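Local coordinates for protein LS-24 (Lathyrus sativus, PDB 3LP9) that probably binds haemin as a monomer and spermine as a dimer, and may act in the response to oxidative stress and in polyamine biosynthesis, at the interface of chains A and B. Numbering follows the deposited sequence. Chains: chain A/B, LS-24.

Contact 1: the interface of chains A and B. Residues chain A 62, 79-80; chain B 82, 103.
The tip of a beta-hairpin in this hemopexin-fold protein, where A:Tyr79 closes a strand and A:Glu80 enters the turn, receives the long side chain of B:Lys103, while A:Tyr62 at the end of helix 58-62 meets that lysine's backbone. The ammonium of B:Lys103 forms a salt bridge with A:Glu80, NZ lying 2.8 Å from the carboxylate oxygen OE2. It meets this oxygen on the syn side, about 30° out of the carboxylate plane, and the two side chains meet head-on. The same NZ donates a hydrogen bond to the phenol oxygen OH of A:Tyr79, 2.9 Å away, so one nitrogen is gripped by a carboxylate and a phenol oxygen together. Lysine suits the place because its four methylenes span the gap: CG stands beside the backbone N (chi1 -83°), and the chain beyond is extended, which carries the charge across to chain A.

The ring of A:Tyr79 is steadied within its own chain, with A:Tyr62 CB over one face near the rim and A:Glu80 CG over the other. This probably limits the tilt and rotation of the ring and so helps hold the hydroxyl in position for the lysine. Nearer the root of the lysine, the backbone N of B:Lys103 donates to A:Tyr62 OH over 3.1 Å, with 157° at the hydrogen, arriving at the ring edge and in its plane. The phenol here serves as an acceptor for an amide at the strand end, while its carbons remain available for apolar contact. A:Tyr62 CE2 touches B:Phe82 CE1 at 4.0 Å, the two aromatic side chains passing antiparallel.

In the four-bladed propeller typical of the hemopexin fold, A:Tyr79 ends strand 74-79 and A:Glu80 begins the turn to strand 82-87; on the partner, B:Phe82 opens strand 82-87 and B:Lys103 closes strand 102-103.

Contact 2: the interface of chains A and B. Residues chain A 82, 100-103, 106; chain B 61-62.
B:Ser61 and B:Tyr62, the last two residues of helix 58-62 in this hemopexin-family protein, press against A:Pro101, A:Lys102, A:Lys103 and A:Asp106 of the partner chain. The phenol oxygen OH of B:Tyr62 accepts a hydrogen bond from the backbone N of A:Lys103 at 2.8 Å, a fairly straight bond with 162° at the hydrogen. The same hydroxyl donates to the carboxylate of A:Asp106, in helix 104-107, approaching OD2 from above the carboxylate plane, 37° out of it. That separation, 2.4 Å between B:Tyr62 OH and A:Asp106 OD2, is very short, and its exact value should not be pressed. The aspartate faces the tyrosine head-on, its carboxylate plane turned steeply against the ring. Tyrosine suits this place because one hydroxyl can both give and accept, joining an amide to an acid; the nearby carboxylate might favour keeping the proton on the phenol. The reach follows from the first torsion, which sets CG beside the backbone N and anti to the carbonyl carbon (chi1 -60°).

A second polar link uses B:Ser61, whose OG donates to the carbonyl oxygen O of A:Pro101 at 2.8 Å. The hydroxyl approaches from above the carbonyl plane, away from a lone-pair direction. Serine suits this spot because its short side chain lets the helix end approach the backbone of the proline segment. A:Pro101 follows a cis peptide bond after A:Gly100, a bend that probably helps set the direction of this carbonyl.

Apolar contact with the phenol comes from lysine methylenes. The aliphatic chain of A:Lys103 runs obliquely across B:Tyr62, with CD 4.0 Å from ring carbon CZ. A:Lys102 instead lies nearly perpendicular to that tyrosine and makes van der Waals contacts with hydroxyl oxygens, its CB 3.8 Å from B:Tyr62 OH and its CG 3.7 Å from B:Ser61 OG. Both lysines thus offer methylenes to the helix end.

Contact 1: the interface of chains A and B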
loop_
_atom_site.group_PDB
_atom_site.type_symbol
_atom_site.label_atom_id
_atom_site.label_comp_id
_atom_site.label_asym_id
_atom_site.label_seq_id
_atom_site.Cartn_x
_atom_site.Cartn_y
_atom_site.Cartn_z
ATOM N N TYR A 62 2.499 -8.640 2.848
ATOM C CA TYR A 62 2.104 -9.471 1.710
ATOM C C TYR A 62 3.263 -10.053 0.892
ATOM O O TYR A 62 3.041 -10.866 -0.019
ATOM C CB TYR A 62 1.158 -8.620 0.854
ATOM C CG TYR A 62 -0.156 -8.374 1.558
ATOM C CD1 TYR A 62 -0.999 -9.449 1.897
ATOM C CD2 TYR A 62 -0.545 -7.096 1.938
ATOM C CE1 TYR A 62 -2.176 -9.247 2.551
ATOM C CE2 TYR A 62 -1.753 -6.877 2.576
ATOM C CZ TYR A 62 -2.565 -7.957 2.881
ATOM O OH TYR A 62 -3.767 -7.768 3.550
ATOM N N TYR A 79 4.734 -4.574 -5.016
ATOM C CA TYR A 79 3.676 -5.424 -4.550
ATOM C C TYR A 79 2.434 -4.804 -5.123
ATOM O O TYR A 79 2.008 -3.699 -4.707
ATOM C CB TYR A 79 3.555 -5.479 -3.011
ATOM C CG TYR A 79 2.293 -6.221 -2.614
ATOM C CD1 TYR A 79 2.202 -7.605 -2.789
ATOM C CD2 TYR A 79 1.144 -5.521 -2.157
ATOM C CE1 TYR A 79 0.998 -8.294 -2.493
ATOM C CE2 TYR A 79 -0.064 -6.216 -1.862
ATOM C CZ TYR A 79 -0.120 -7.583 -2.052
ATOM O OH TYR A 79 -1.255 -8.281 -1.737
ATOM N N GLU A 80 1.832 -5.526 -6.074
ATOM C CA GLU A 80 0.656 -5.018 -6.778
ATOM C C GLU A 80 0.977 -3.654 -7.408
ATOM O O GLU A 80 1.940 -3.549 -8.211
ATOM C CB GLU A 80 -0.607 -5.079 -5.866
ATOM C CG GLU A 80 -0.956 -6.498 -5.460
ATOM C CD GLU A 80 -2.246 -6.589 -4.700
ATOM O OE1 GLU A 80 -2.755 -5.548 -4.223
ATOM O OE2 GLU A 80 -2.774 -7.693 -4.576
ATOM N N PHE B 82 -6.265 -0.084 1.707
ATOM C CA PHE B 82 -5.383 -0.474 2.830
ATOM C C PHE B 82 -5.778 0.266 4.084
ATOM O O PHE B 82 -6.316 1.354 4.010
ATOM C CB PHE B 82 -3.886 -0.237 2.499
ATOM C CG PHE B 82 -3.333 -1.168 1.457
ATOM C CD1 PHE B 82 -2.733 -2.368 1.828
ATOM C CD2 PHE B 82 -3.444 -0.873 0.103
ATOM C CE1 PHE B 82 -2.253 -3.275 0.838
ATOM C CE2 PHE B 82 -2.979 -1.774 -0.854
ATOM C CZ PHE B 82 -2.393 -2.943 -0.491
ATOM N N LYS B 103 -4.713 -4.862 3.764
ATOM C CA LYS B 103 -5.938 -4.676 2.954
ATOM C C LYS B 103 -7.175 -4.669 3.856
ATOM O O LYS B 103 -7.261 -5.430 4.878
ATOM C CB LYS B 103 -6.038 -5.792 1.899
ATOM C CG LYS B 103 -5.247 -5.555 0.666
ATOM C CD LYS B 103 -5.202 -6.787 -0.123
ATOM C CE LYS B 103 -4.261 -6.631 -1.279
ATOM N NZ LYS B 103 -4.137 -7.821 -2.123
#

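Contact 2: the interface of chains A and B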
loop_
_atom_site.group_PDB
_atom_site.type_symbol
_atom_site.label_atom_id
_atom_site.label_comp_id
_atom_site.label_asym_id
_atom_site.label_seq_id
_atom_site.Cartn_x
_atom_site.Cartn_y
_atom_site.Cartn_z
ATOM N N PHE A 82 2.034 -0.764 -5.933
ATOM C CA PHE A 82 2.998 0.012 -5.119
ATOM C C PHE A 82 4.396 -0.505 -5.356
ATOM O O PHE A 82 4.597 -1.644 -5.807
ATOM C CB PHE A 82 2.605 -0.052 -3.632
ATOM C CG PHE A 82 1.256 0.564 -3.341
ATOM C CD1 PHE A 82 1.134 1.928 -2.995
ATOM C CD2 PHE A 82 0.068 -0.212 -3.414
ATOM C CE1 PHE A 82 -0.131 2.520 -2.738
ATOM C CE2 PHE A 82 -1.156 0.366 -3.184
ATOM C CZ PHE A 82 -1.245 1.730 -2.839
ATOM N N GLY A 100 9.462 5.787 -1.219
ATOM C CA GLY A 100 8.156 5.142 -1.089
ATOM C C GLY A 100 7.836 4.542 0.306
ATOM O O GLY A 100 8.447 4.952 1.296
ATOM N N PRO A 101 6.899 3.581 0.378
ATOM C CA PRO A 101 6.109 3.030 -0.752
ATOM C C PRO A 101 5.302 4.062 -1.566
ATOM O O PRO A 101 4.627 4.919 -1.033
ATOM C CB PRO A 101 5.213 1.962 -0.091
ATOM C CG PRO A 101 5.942 1.606 1.256
ATOM C CD PRO A 101 6.564 2.914 1.660
ATOM N N LYS A 102 5.450 3.977 -2.893
ATOM C CA LYS A 102 4.703 4.817 -3.833
ATOM C C LYS A 102 4.091 4.002 -4.978
ATOM O O LYS A 102 4.616 3.012 -5.407
ATOM C CB LYS A 102 5.618 5.909 -4.433
ATOM C CG LYS A 102 5.734 7.201 -3.617
ATOM C CD LYS A 102 6.334 8.282 -4.533
ATOM C CE LYS A 102 6.678 9.541 -3.761
ATOM N NZ LYS A 102 8.103 9.353 -3.309
ATOM N N LYS A 103 2.967 4.478 -5.498
ATOM C CA LYS A 103 2.282 3.841 -6.601
ATOM C C LYS A 103 3.269 3.772 -7.785
ATOM O O LYS A 103 3.975 4.720 -8.026
ATOM C CB LYS A 103 1.060 4.689 -6.955
ATOM C CG LYS A 103 -0.252 4.250 -6.263
ATOM C CD LYS A 103 -1.198 5.395 -6.197
ATOM C CE LYS A 103 -2.543 4.952 -5.750
ATOM N NZ LYS A 103 -3.544 6.082 -5.775
ATOM N N ASP A 106 3.274 6.600 -10.217
ATOM C CA ASP A 106 3.787 7.829 -9.720
ATOM C C ASP A 106 5.326 7.840 -9.602
ATOM O O ASP A 106 5.967 8.866 -9.872
ATOM C CB ASP A 106 2.966 8.194 -8.457
ATOM C CG ASP A 106 3.807 8.754 -7.291
ATOM O OD1 ASP A 106 4.415 9.899 -7.312
ATOM O OD2 ASP A 106 3.779 8.032 -6.259
ATOM N N SER B 61 3.264 8.710 2.292
ATOM C CA SER B 61 3.202 9.092 0.865
ATOM C C SER B 61 1.901 9.810 0.431
ATOM O O SER B 61 1.937 10.863 -0.183
ATOM C CB SER B 61 3.452 7.876 -0.010
ATOM O OG SER B 61 4.819 7.481 -0.002
ATOM N N TYR B 62 0.751 9.276 0.755
ATOM C CA TYR B 62 -0.544 9.788 0.209
ATOM C C TYR B 62 -1.522 10.414 1.167
ATOM O O TYR B 62 -2.461 11.093 0.742
ATOM C CB TYR B 62 -1.226 8.673 -0.630
ATOM C CG TYR B 62 -0.365 8.239 -1.790
ATOM C CD1 TYR B 62 -0.246 9.039 -2.907
ATOM C CD2 TYR B 62 0.334 7.027 -1.747
ATOM C CE1 TYR B 62 0.557 8.668 -3.977
ATOM C CE2 TYR B 62 1.139 6.632 -2.819
ATOM C CZ TYR B 62 1.261 7.464 -3.900
ATOM O OH TYR B 62 2.016 7.065 -4.911
#

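Contact 1 and contact 2 have C-alpha centres about 12 Å apart and lie on a two-fold interface where each has its twin. They share the pairing of Tyr62, on helix 58-62, with Lys103, on strand 102-103, the chains exchanged and Phe82 of strand 82-87 beside it. By symmetry, the hairpin turn and charged lysine end of contact 1 and the serine, cis-proline segment and helix 104-107 of contact 2 are complementary portions of one repeated patch. Each chain thus gives a helix end and receives one. A dimer is known for a nearly identical protein, and this interface may well be the one it uses.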